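STING-associated CdnE c-di-GMP synthase (Flavobacteriaceae, PDB 6WT8) probably synthesises cyclic di-GMP from GTP as the CD-NTase of a bacterial CBASS antiphage system, supplying the signal sensed by its associated STING protein. Local coordinates at residues C285-V290 / D320-V325. Residues are numbered along the deposited sequence; the frame is centred on the assembly and turned at random.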
loop_
_atom_site.group_PDB
_atom_site.type_symbol
_atom_site.label_atom_id
_atom_site.label_comp_id
_atom_site.label_asym_id
_atom_site.label_seq_id
_atom_site.Cartn_x
_atom_site.Cartn_y
_atom_site.Cartn_z
ATOM N N CYS A 285 -11.459 1.058 1.924
ATOM C CA CYS A 285 -11.543 0.342 3.213
ATOM C C CYS A 285 -11.152 1.231 4.377
ATOM O O CYS A 285 -11.780 1.173 5.445
ATOM C CB CYS A 285 -10.695 -0.917 3.178
ATOM S SG CYS A 285 -11.312 -2.166 2.015
ATOM N N TYR A 286 -10.130 2.059 4.185
ATOM C CA TYR A 286 -9.631 2.936 5.232
ATOM C C TYR A 286 -10.687 3.959 5.615
ATOM O O TYR A 286 -10.686 4.475 6.746
ATOM C CB TYR A 286 -8.345 3.608 4.697
ATOM C CG TYR A 286 -7.642 4.520 5.665
ATOM C CD1 TYR A 286 -6.743 4.038 6.559
ATOM C CD2 TYR A 286 -7.892 5.882 5.641
ATOM C CE1 TYR A 286 -6.093 4.906 7.431
ATOM C CE2 TYR A 286 -7.245 6.765 6.516
ATOM C CZ TYR A 286 -6.353 6.242 7.419
ATOM O OH TYR A 286 -5.699 7.079 8.293
ATOM N N ASN A 287 -11.564 4.319 4.667
ATOM C CA ASN A 287 -12.525 5.364 4.960
ATOM C C ASN A 287 -13.709 4.843 5.801
ATOM O O ASN A 287 -14.479 5.657 6.332
ATOM C CB ASN A 287 -12.954 5.978 3.619
ATOM C CG ASN A 287 -14.031 7.028 3.760
ATOM O OD1 ASN A 287 -15.153 6.819 3.297
ATOM N ND2 ASN A 287 -13.712 8.089 4.411
ATOM N N ILE A 288 -13.871 3.518 5.940
ATOM C CA ILE A 288 -14.985 2.987 6.721
ATOM C C ILE A 288 -14.761 3.317 8.198
ATOM O O ILE A 288 -13.651 3.188 8.724
ATOM C CB ILE A 288 -15.132 1.464 6.476
ATOM C CG1 ILE A 288 -15.483 1.206 5.001
ATOM C CG2 ILE A 288 -16.251 0.850 7.340
ATOM C CD1 ILE A 288 -15.512 -0.263 4.559
ATOM N N ASP A 289 -15.833 3.725 8.886
ATOM C CA ASP A 289 -15.744 4.105 10.294
ATOM C C ASP A 289 -15.442 2.859 11.105
ATOM O O ASP A 289 -16.215 1.900 11.037
ATOM C CB ASP A 289 -17.084 4.725 10.720
ATOM C CG ASP A 289 -17.156 5.096 12.224
ATOM O OD1 ASP A 289 -16.258 4.795 13.068
ATOM O OD2 ASP A 289 -18.192 5.718 12.569
ATOM N N VAL A 290 -14.331 2.859 11.876
ATOM C CA VAL A 290 -13.951 1.627 12.568
ATOM C C VAL A 290 -15.022 1.154 13.528
ATOM O O VAL A 290 -15.123 -0.049 13.792
ATOM C CB VAL A 290 -12.627 1.728 13.346
ATOM C CG1 VAL A 290 -11.452 1.782 12.396
ATOM C CG2 VAL A 290 -12.662 2.885 14.397
ATOM N N ASP A 320 -17.892 11.599 -3.492
ATOM C CA ASP A 320 -17.042 12.676 -3.963
ATOM C C ASP A 320 -16.076 13.166 -2.899
ATOM O O ASP A 320 -15.109 13.874 -3.237
ATOM C CB ASP A 320 -17.909 13.838 -4.436
ATOM C CG ASP A 320 -18.453 13.615 -5.817
ATOM O OD1 ASP A 320 -18.037 12.642 -6.492
ATOM O OD2 ASP A 320 -19.336 14.405 -6.218
ATOM N N ASN A 321 -16.283 12.819 -1.634
ATOM C CA ASN A 321 -15.428 13.338 -0.578
ATOM C C ASN A 321 -14.512 12.281 0.036
ATOM O O ASN A 321 -13.826 12.562 1.020
ATOM C CB ASN A 321 -16.319 14.009 0.480
ATOM C CG ASN A 321 -16.801 15.378 0.001
ATOM O OD1 ASN A 321 -16.043 16.349 0.033
ATOM N ND2 ASN A 321 -18.013 15.432 -0.543
ATOM N N ILE A 322 -14.462 11.072 -0.535
ATOM C CA ILE A 322 -13.547 10.056 -0.052
ATOM C C ILE A 322 -12.142 10.386 -0.556
ATOM O O ILE A 322 -11.914 10.522 -1.767
ATOM C CB ILE A 322 -13.975 8.655 -0.517
ATOM C CG1 ILE A 322 -15.424 8.331 -0.057
ATOM C CG2 ILE A 322 -12.994 7.606 0.049
ATOM C CD1 ILE A 322 -15.891 6.987 -0.566
ATOM N N LYS A 323 -11.201 10.506 0.370
ATOM C CA LYS A 323 -9.804 10.792 0.032
ATOM C C LYS A 323 -8.986 9.511 -0.020
ATOM O O LYS A 323 -9.344 8.472 0.514
ATOM C CB LYS A 323 -9.177 11.716 1.089
ATOM C CG LYS A 323 -9.862 13.091 1.126
ATOM C CD LYS A 323 -9.132 14.023 2.070
ATOM C CE LYS A 323 -9.830 15.380 2.057
ATOM N NZ LYS A 323 -9.105 16.317 2.995
ATOM N N SER A 324 -7.843 9.619 -0.699
ATOM C CA SER A 324 -6.824 8.579 -0.625
ATOM C C SER A 324 -6.278 8.482 0.789
ATOM O O SER A 324 -6.419 9.423 1.582
ATOM C CB SER A 324 -5.711 8.914 -1.612
ATOM O OG SER A 324 -5.220 10.232 -1.385
ATOM N N VAL A 325 -5.609 7.355 1.095
ATOM C CA VAL A 325 -5.090 7.189 2.464
ATOM C C VAL A 325 -4.126 8.309 2.788
ATOM O O VAL A 325 -4.114 8.811 3.920
ATOM C CB VAL A 325 -4.430 5.817 2.639
ATOM C CG1 VAL A 325 -3.692 5.701 4.036
ATOM C CG2 VAL A 325 -5.478 4.743 2.455
#
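Y286, in the last turn of helix 278-287, offers one face of its ring to V325, a CH-pi contact within the C-terminal helical region of this CD-NTase, between that helix and the loop from helix 316-320 to helix 336-360. V325 CG1 sits 4.2 Å from the centroid of the Y286 ring, only 6° off the normal, so the methyl lies almost squarely over the centre. Its second methyl reaches the root of the same side chain, with V325 CG2 3.8 Å from Y286 CB. A beta-branched valine suits the place because its two methyls can serve ring and stem together. With CG anti to the backbone N (chi1 -178°), the tyrosine ring swings out from helix 278-287 beside helix 235-248, where R241 touches it and K245 makes a cation-pi contact; a flat aromatic ring can receive both methyl and cation. R241 also hydrogen-bonds the carbonyl of V325, tying the loop to that helix.

One residue on, N287 meets I322, their side chains crossing at about a right angle. No hydrogen bond links the two segments: the amide lies against hydrocarbon, though N287, partly exposed, is not wholly withdrawn from solvent. The branched aliphatic chain of I322 fits its buried place between N287, I312 and I331. I322 CG2 packs 3.9 Å from N287 CB, while N287 OD1 rests 3.7 Å from I322 CG1.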